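Local structure of CG5036 (Drosophila melanogaster, 4IGU) at residues F47-I52 against S86-S91; L69-A74 against I105-H110. The protein probably binds G-protein alpha subunits and stimulates their GTP hydrolysis through the RGS domain described here, and may also slow GDP release. All blocks are in the same frame, centred on the assembly; numbering follows the deposited sequence.

Contact 1 of 2, residues F47-I52 against S86-S91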
ATOM      1  N   PHE A  47       9.643   8.507   3.259  1.00 21.51           N
ATOM      2  CA  PHE A  47      10.410   7.821   2.214  1.00 21.41           C
ATOM      3  C   PHE A  47      10.097   6.324   2.129  1.00 24.27           C
ATOM      4  O   PHE A  47      10.997   5.499   1.964  1.00 21.00           O
ATOM      5  CB  PHE A  47      11.913   8.037   2.425  1.00 29.80           C
ATOM      6  CG  PHE A  47      12.298   9.483   2.560  1.00 35.11           C
ATOM      7  CD1 PHE A  47      12.511  10.265   1.435  1.00 42.19           C
ATOM      8  CD2 PHE A  47      12.437  10.062   3.813  1.00 30.63           C
ATOM      9  CE1 PHE A  47      12.862  11.601   1.554  1.00 43.40           C
ATOM     10  CE2 PHE A  47      12.785  11.395   3.943  1.00 38.85           C
ATOM     11  CZ  PHE A  47      12.997  12.167   2.811  1.00 41.36           C
ATOM     12  N   SER A  48       8.821   5.969   2.242  1.00 21.78           N
ATOM     13  CA  SER A  48       8.430   4.574   2.085  1.00 25.07           C
ATOM     14  C   SER A  48       7.135   4.429   1.296  1.00 20.03           C
ATOM     15  O   SER A  48       6.460   3.403   1.394  1.00 15.22           O
ATOM     16  CB  SER A  48       8.303   3.887   3.447  1.00 19.57           C
ATOM     17  OG  SER A  48       7.335   4.534   4.251  1.00 24.38           O
ATOM     18  N   GLU A  49       6.793   5.439   0.501  1.00 17.10           N
ATOM     19  CA  GLU A  49       5.532   5.400  -0.240  1.00 20.32           C
ATOM     20  C   GLU A  49       5.502   4.272  -1.275  1.00 16.97           C
ATOM     21  O   GLU A  49       4.431   3.891  -1.739  1.00 13.04           O
ATOM     22  CB  GLU A  49       5.192   6.760  -0.876  1.00 22.44           C
ATOM     23  CG  GLU A  49       5.913   7.070  -2.170  1.00 26.46           C
ATOM     24  CD  GLU A  49       7.302   7.613  -1.941  1.00 32.08           C
ATOM     25  OE1 GLU A  49       7.794   7.546  -0.788  1.00 35.80           O
ATOM     26  OE2 GLU A  49       7.907   8.107  -2.916  1.00 33.17           O
ATOM     27  N   GLU A  50       6.667   3.721  -1.615  1.00 15.24           N
ATOM     28  CA  GLU A  50       6.721   2.593  -2.545  1.00 15.66           C
ATOM     29  C   GLU A  50       6.004   1.371  -1.981  1.00 14.87           C
ATOM     30  O   GLU A  50       5.565   0.503  -2.739  1.00 13.61           O
ATOM     31  CB  GLU A  50       8.168   2.223  -2.893  1.00 12.84           C
ATOM     32  CG  GLU A  50       8.972   1.706  -1.720  1.00 16.03           C
ATOM     33  CD  GLU A  50       9.674   2.824  -0.988  1.00 24.52           C
ATOM     34  OE1 GLU A  50       9.375   4.003  -1.295  1.00 27.95           O
ATOM     35  OE2 GLU A  50      10.530   2.522  -0.129  1.00 21.79           O
ATOM     36  N   ASN A  51       5.887   1.305  -0.659  1.00 10.35           N
ATOM     37  CA  ASN A  51       5.170   0.205  -0.018  1.00 12.56           C
ATOM     38  C   ASN A  51       3.680   0.169  -0.379  1.00 10.76           C
ATOM     39  O   ASN A  51       3.141  -0.877  -0.756  1.00 13.54           O
ATOM     40  CB  ASN A  51       5.359   0.273   1.500  1.00 16.89           C
ATOM     41  CG  ASN A  51       6.714  -0.242   1.936  1.00 20.04           C
ATOM     42  OD1 ASN A  51       7.396  -0.921   1.169  1.00 16.16           O
ATOM     43  ND2 ASN A  51       7.109   0.063   3.177  1.00 19.32           N
ATOM     44  N   ILE A  52       2.999   1.301  -0.260  1.00  9.08           N
ATOM     45  CA  ILE A  52       1.577   1.325  -0.591  1.00 11.55           C
ATOM     46  C   ILE A  52       1.335   1.330  -2.111  1.00 14.43           C
ATOM     47  O   ILE A  52       0.347   0.767  -2.603  1.00 13.24           O
ATOM     48  CB  ILE A  52       0.834   2.495   0.125  1.00 11.05           C
ATOM     49  CG1 ILE A  52      -0.673   2.237   0.149  1.00 12.91           C
ATOM     50  CG2 ILE A  52       1.196   3.850  -0.518  1.00 11.69           C
ATOM     51  CD1 ILE A  52      -1.455   3.201   1.015  1.00 15.42           C
ATOM     52  N   SER A  86      14.392  -0.560  -9.908  1.00 16.58           N
ATOM     53  CA  SER A  86      13.464   0.294  -9.167  1.00 16.59           C
ATOM     54  C   SER A  86      14.195   1.473  -8.537  1.00 19.30           C
ATOM     55  O   SER A  86      15.325   1.321  -8.073  1.00 19.64           O
ATOM     56  CB  SER A  86      12.766  -0.499  -8.071  1.00 19.84           C
ATOM     57  OG  SER A  86      11.987   0.375  -7.281  1.00 17.26           O
ATOM     58  N   PRO A  87      13.554   2.657  -8.534  1.00 18.47           N
ATOM     59  CA  PRO A  87      14.105   3.842  -7.871  1.00 20.05           C
ATOM     60  C   PRO A  87      14.358   3.529  -6.409  1.00 19.84           C
ATOM     61  O   PRO A  87      15.388   3.910  -5.854  1.00 20.56           O
ATOM     62  CB  PRO A  87      12.972   4.867  -7.994  1.00 25.00           C
ATOM     63  CG  PRO A  87      12.219   4.442  -9.220  1.00 22.98           C
ATOM     64  CD  PRO A  87      12.285   2.942  -9.229  1.00 16.98           C
ATOM     65  N   ARG A  88      13.415   2.820  -5.794  1.00 17.44           N
ATOM     66  CA  ARG A  88      13.592   2.309  -4.442  1.00 21.00           C
ATOM     67  C   ARG A  88      12.711   1.092  -4.257  1.00 20.67           C
ATOM     68  O   ARG A  88      11.479   1.200  -4.186  1.00 19.35           O
ATOM     69  CB  ARG A  88      13.253   3.360  -3.383  1.00 22.14           C
ATOM     70  CG  ARG A  88      13.436   2.832  -1.945  1.00 30.09           C
ATOM     71  CD  ARG A  88      13.552   3.960  -0.912  1.00 31.84           C
ATOM     72  NE  ARG A  88      12.386   4.834  -0.943  1.00 27.83           N
ATOM     73  CZ  ARG A  88      12.408   6.113  -1.306  1.00 34.86           C
ATOM     74  NH1 ARG A  88      13.546   6.695  -1.653  1.00 32.64           N
ATOM     75  NH2 ARG A  88      11.283   6.816  -1.311  1.00 33.06           N
ATOM     76  N   GLU A  89      13.336  -0.075  -4.170  1.00 14.11           N
ATOM     77  CA  GLU A  89      12.564  -1.306  -4.124  1.00 18.14           C
ATOM     78  C   GLU A  89      11.927  -1.524  -2.753  1.00 21.25           C
ATOM     79  O   GLU A  89      12.435  -1.032  -1.736  1.00 16.69           O
ATOM     80  CB  GLU A  89      13.430  -2.505  -4.535  1.00 21.38           C
ATOM     81  CG  GLU A  89      14.509  -2.881  -3.535  1.00 26.98           C
ATOM     82  CD  GLU A  89      15.694  -3.582  -4.190  1.00 43.10           C
ATOM     83  OE1 GLU A  89      16.433  -4.292  -3.471  1.00 55.45           O
ATOM     84  OE2 GLU A  89      15.890  -3.412  -5.416  1.00 38.57           O
ATOM     85  N   VAL A  90      10.807  -2.245  -2.733  1.00 12.79           N
ATOM     86  CA  VAL A  90      10.214  -2.694  -1.483  1.00 13.06           C
ATOM     87  C   VAL A  90      11.131  -3.760  -0.870  1.00 16.83           C
ATOM     88  O   VAL A  90      11.867  -4.440  -1.588  1.00 14.61           O
ATOM     89  CB  VAL A  90       8.795  -3.262  -1.682  1.00 12.43           C
ATOM     90  CG1 VAL A  90       7.822  -2.169  -2.116  1.00 13.25           C
ATOM     91  CG2 VAL A  90       8.803  -4.416  -2.697  1.00 15.80           C
ATOM     92  N   SER A  91      11.092  -3.898   0.451  1.00 14.51           N
ATOM     93  CA  SER A  91      11.998  -4.803   1.151  1.00 18.83           C
ATOM     94  C   SER A  91      11.401  -6.203   1.223  1.00 13.21           C
ATOM     95  O   SER A  91      10.379  -6.405   1.878  1.00 18.52           O
ATOM     96  CB  SER A  91      12.288  -4.293   2.570  1.00 20.84           C
ATOM     97  OG  SER A  91      12.663  -2.927   2.560  1.00 36.02           O
TER
HETATM   98  O   HOH W   1      11.657   0.236   0.403  1.00 22.24           O
HETATM   99  O   HOH W   2       9.863  -1.917   1.844  1.00 21.95           O
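Ser86, the first residue of the segment 86-91, has its hydroxyl turned back on its own chain: OG takes a weak hydrogen bond from the backbone N of Arg88 and is hydrogen-bonded to Asp80 O, near the end of helix 67-81. Two residues on, Arg88 carries the contact. Its CG stands anti to the backbone N, and a single bend at chi3 lays the guanidinium across the start of helix 50-61. There NE lies 3.1 Å from both OE1 and OE2 of Glu50, a forked salt bridge whose two hydrogen bonds are weak and bent (146° and 142°); the carboxylate and guanidinium planes are 56° apart. Arg88 NH2 adds a weak bond to Glu50 OE1 and a long ion pair, 3.6 Å, with OE1 of Glu49. Glu49 OE1 and Glu50 OE2 lie at the edge of the guanidinium, in its plane, while Phe47 CB lies over one face, 4.0 Å from NH2. Glu50 gets there by the crowded first torsion and a bend at chi2. The two carboxylates, one of them at long range, would be expected to balance the arginine's charge. Glu89 enters by its backbone: one water donates to its carbonyl O and to Glu50 OE2, both at 2.6 Å. Val90 is the apolar member, its CG1 packing 3.5 Å from Asn51 OD1 and against the carbonyl O of Glu50. A second water donates to Asn51 OD1 and accepts from Ser91 N, linking this buried amide to the loop. The segment 47-52 begins inside the Schellman motif that ends helix 33-45, with Phe47 as its C-prime residue. In this all-helical RGS domain the contact sets the loop between helices 67-81 and 94-103 against the start of helix 50-61, with Asn51 and Val90 both resting on Ile119 of helix 113-132.

Contact 2 of 2, residues L69-A74 against I105-H110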
ATOM      1  N   LEU A  69      -2.081  -9.780 -20.556  1.00  7.97           N
ATOM      2  CA  LEU A  69      -2.023  -8.489 -19.866  1.00  7.91           C
ATOM      3  C   LEU A  69      -1.588  -8.689 -18.416  1.00 12.74           C
ATOM      4  O   LEU A  69      -0.938  -7.824 -17.826  1.00  9.76           O
ATOM      5  CB  LEU A  69      -3.394  -7.801 -19.922  1.00  8.99           C
ATOM      6  CG  LEU A  69      -3.855  -7.484 -21.340  1.00 11.81           C
ATOM      7  CD1 LEU A  69      -5.079  -6.604 -21.322  1.00  9.77           C
ATOM      8  CD2 LEU A  69      -2.704  -6.812 -22.125  1.00  9.66           C
ATOM      9  N   VAL A  70      -1.951  -9.827 -17.832  1.00 10.50           N
ATOM     10  CA  VAL A  70      -1.395 -10.171 -16.531  1.00 12.71           C
ATOM     11  C   VAL A  70       0.126 -10.106 -16.616  1.00 10.55           C
ATOM     12  O   VAL A  70       0.784  -9.484 -15.774  1.00  8.18           O
ATOM     13  CB  VAL A  70      -1.811 -11.577 -16.070  1.00  7.67           C
ATOM     14  CG1 VAL A  70      -1.118 -11.905 -14.761  1.00 11.85           C
ATOM     15  CG2 VAL A  70      -3.335 -11.669 -15.887  1.00  9.12           C
ATOM     16  N   GLU A  71       0.687 -10.708 -17.659  1.00  9.41           N
ATOM     17  CA  GLU A  71       2.142 -10.747 -17.803  1.00 11.94           C
ATOM     18  C   GLU A  71       2.715  -9.351 -18.035  1.00 14.35           C
ATOM     19  O   GLU A  71       3.712  -8.973 -17.421  1.00  8.17           O
ATOM     20  CB  GLU A  71       2.555 -11.672 -18.947  1.00 10.47           C
ATOM     21  CG  GLU A  71       4.022 -11.524 -19.290  1.00 14.76           C
ATOM     22  CD  GLU A  71       4.574 -12.697 -20.067  1.00 18.29           C
ATOM     23  OE1 GLU A  71       4.013 -13.008 -21.135  1.00 19.67           O
ATOM     24  OE2 GLU A  71       5.583 -13.291 -19.615  1.00 19.23           O
ATOM     25  N   GLU A  72       2.068  -8.587 -18.913  1.00  8.26           N
ATOM     26  CA  GLU A  72       2.519  -7.231 -19.254  1.00 11.46           C
ATOM     27  C   GLU A  72       2.548  -6.326 -18.014  1.00 10.84           C
ATOM     28  O   GLU A  72       3.506  -5.573 -17.790  1.00 10.40           O
ATOM     29  CB  GLU A  72       1.561  -6.638 -20.296  1.00 11.99           C
ATOM     30  CG  GLU A  72       2.021  -5.350 -20.956  1.00 20.37           C
ATOM     31  CD  GLU A  72       3.065  -5.584 -22.041  1.00 20.03           C
ATOM     32  OE1 GLU A  72       3.074  -6.668 -22.667  1.00 17.73           O
ATOM     33  OE2 GLU A  72       3.877  -4.672 -22.262  1.00 26.55           O
ATOM     34  N   LYS A  73       1.483  -6.388 -17.219  1.00  8.02           N
ATOM     35  CA  LYS A  73       1.389  -5.568 -16.011  1.00  9.89           C
ATOM     36  C   LYS A  73       2.318  -6.083 -14.915  1.00 10.21           C
ATOM     37  O   LYS A  73       2.897  -5.294 -14.160  1.00  9.04           O
ATOM     38  CB  LYS A  73      -0.056  -5.522 -15.497  1.00 11.04           C
ATOM     39  CG  LYS A  73      -1.007  -4.748 -16.407  1.00 12.64           C
ATOM     40  CD  LYS A  73      -2.492  -5.036 -16.084  1.00 10.34           C
ATOM     41  CE  LYS A  73      -3.404  -4.163 -16.984  1.00 13.10           C
ATOM     42  NZ  LYS A  73      -4.875  -4.360 -16.728  1.00  9.57           N
ATOM     43  N   ALA A  74       2.434  -7.404 -14.806  1.00  8.30           N
ATOM     44  CA  ALA A  74       3.309  -7.991 -13.789  1.00 12.23           C
ATOM     45  C   ALA A  74       4.770  -7.616 -14.015  1.00 11.19           C
ATOM     46  O   ALA A  74       5.484  -7.312 -13.055  1.00 10.30           O
ATOM     47  CB  ALA A  74       3.150  -9.505 -13.721  1.00  7.51           C
ATOM     48  N   ILE A 105       7.794 -16.443 -14.466  1.00  9.25           N
ATOM     49  CA  ILE A 105       7.994 -17.146 -15.727  1.00 10.93           C
ATOM     50  C   ILE A 105       6.674 -17.228 -16.486  1.00 14.89           C
ATOM     51  O   ILE A 105       6.638 -17.066 -17.710  1.00 15.28           O
ATOM     52  CB  ILE A 105       8.610 -18.563 -15.534  1.00 16.74           C
ATOM     53  CG1 ILE A 105       9.965 -18.467 -14.827  1.00 13.77           C
ATOM     54  CG2 ILE A 105       8.806 -19.259 -16.875  1.00 13.03           C
ATOM     55  CD1 ILE A 105      10.973 -17.615 -15.572  1.00 21.79           C
ATOM     56  N   GLU A 106       5.595 -17.511 -15.762  1.00 11.88           N
ATOM     57  CA  GLU A 106       4.259 -17.478 -16.346  1.00 17.26           C
ATOM     58  C   GLU A 106       3.361 -16.744 -15.367  1.00 12.89           C
ATOM     59  O   GLU A 106       2.684 -17.367 -14.553  1.00 11.17           O
ATOM     60  CB  GLU A 106       3.735 -18.897 -16.596  1.00 25.36           C
ATOM     61  CG  GLU A 106       2.549 -18.968 -17.563  1.00 30.05           C
ATOM     62  CD  GLU A 106       2.237 -20.393 -18.003  1.00 49.70           C
ATOM     63  OE1 GLU A 106       1.083 -20.649 -18.410  1.00 54.13           O
ATOM     64  OE2 GLU A 106       3.148 -21.251 -17.943  1.00 50.79           O
ATOM     65  N   PRO A 107       3.367 -15.405 -15.428  1.00 13.80           N
ATOM     66  CA  PRO A 107       2.671 -14.628 -14.399  1.00 12.79           C
ATOM     67  C   PRO A 107       1.184 -14.955 -14.294  1.00 14.92           C
ATOM     68  O   PRO A 107       0.507 -15.214 -15.302  1.00  9.47           O
ATOM     69  CB  PRO A 107       2.884 -13.175 -14.858  1.00 11.83           C
ATOM     70  CG  PRO A 107       4.156 -13.235 -15.645  1.00  6.31           C
ATOM     71  CD  PRO A 107       4.099 -14.543 -16.373  1.00  8.71           C
ATOM     72  N   THR A 108       0.700 -14.972 -13.058  1.00 12.35           N
ATOM     73  CA  THR A 108      -0.724 -15.036 -12.774  1.00 11.77           C
ATOM     74  C   THR A 108      -1.094 -13.849 -11.863  1.00 11.68           C
ATOM     75  O   THR A 108      -0.221 -13.100 -11.411  1.00  8.51           O
ATOM     76  CB  THR A 108      -1.114 -16.349 -12.063  1.00 12.07           C
ATOM     77  OG1 THR A 108      -0.615 -16.335 -10.720  1.00 11.43           O
ATOM     78  CG2 THR A 108      -0.576 -17.579 -12.804  1.00 11.38           C
ATOM     79  N   THR A 109      -2.383 -13.682 -11.579  1.00  8.10           N
ATOM     80  CA  THR A 109      -2.833 -12.610 -10.696  1.00 11.38           C
ATOM     81  C   THR A 109      -2.363 -12.801  -9.259  1.00 11.39           C
ATOM     82  O   THR A 109      -2.493 -11.897  -8.433  1.00 12.89           O
ATOM     83  CB  THR A 109      -4.366 -12.506 -10.673  1.00 16.74           C
ATOM     84  OG1 THR A 109      -4.933 -13.812 -10.452  1.00 12.59           O
ATOM     85  CG2 THR A 109      -4.874 -11.932 -11.988  1.00 11.48           C
ATOM     86  N   HIS A 110      -1.831 -13.980  -8.957  1.00 10.03           N
ATOM     87  CA  HIS A 110      -1.349 -14.263  -7.612  1.00 11.84           C
ATOM     88  C   HIS A 110       0.165 -14.357  -7.538  1.00  8.64           C
ATOM     89  O   HIS A 110       0.707 -14.768  -6.502  1.00  8.49           O
ATOM     90  CB  HIS A 110      -1.988 -15.557  -7.079  1.00 13.59           C
ATOM     91  CG  HIS A 110      -3.460 -15.444  -6.846  1.00 18.86           C
ATOM     92  ND1 HIS A 110      -3.992 -14.944  -5.677  1.00 21.17           N
ATOM     93  CD2 HIS A 110      -4.515 -15.767  -7.632  1.00 15.58           C
ATOM     94  CE1 HIS A 110      -5.312 -14.965  -5.750  0.46 16.58           C
ATOM     95  NE2 HIS A 110      -5.654 -15.455  -6.928  1.00 15.83           N
TER
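The ring of Pro107, in the loop between helices 94-103 and 113-132 of the RGS domain, lies against one side of helix 67-81, with CB, CG and CD spread over Ala74 and Glu71. CB is 3.9 Å from the methyl of Ala74, CG rests on CA and CB of Glu71, and CD faces the end of the Glu71 side chain, 3.8 Å from OE2. With CG anti to the backbone N (chi1 169°) and the chain extended beyond it, the aliphatic part of Glu71 passes obliquely over CG and CD of the ring before the carboxylate is reached. An alanine here removes CG and the carboxylate, and would probably leave Pro107 CD less well covered while CA and CB still back CG. One turn of helix separates Val70 from Ala74, and both point their side chains at the loop. Val70 CG1, also anti to its backbone N, presses on the backbone of Thr108, 3.5 Å from its carbonyl C, and its CG2 meets CG2 of Thr109 at 4.2 Å, the two side chains crossing at about a right angle. Around Thr109 the loop forms an ST turn, Thr108 OG1 accepting from His110 N at 3.2 Å, and the Thr109 side chain approaches a bound sodium ion. With methyl, methylene and ring carbons doing most of the touching, the join depends on shape and apolar burial.

How the contacts relate
From the N terminus, the chain leaves helix 33-45 and enters the first side of contact 1 at 47-52, runs along helix 50-61, and reaches the first side of contact 2 on helix 67-81. The loop 86-91 then returns to close contact 1 across 33 intervening residues, and 105-110, after helix 94-103, closes contact 2 across 30. The two closures cross, since their segments alternate. Each ties a loop at one end of helix 94-103 to an earlier helix: the preceding loop to helix 50-61, the following one to helix 67-81. Their centres lie 20 Å apart, and their nearest atoms, about 11 Å apart, do not touch.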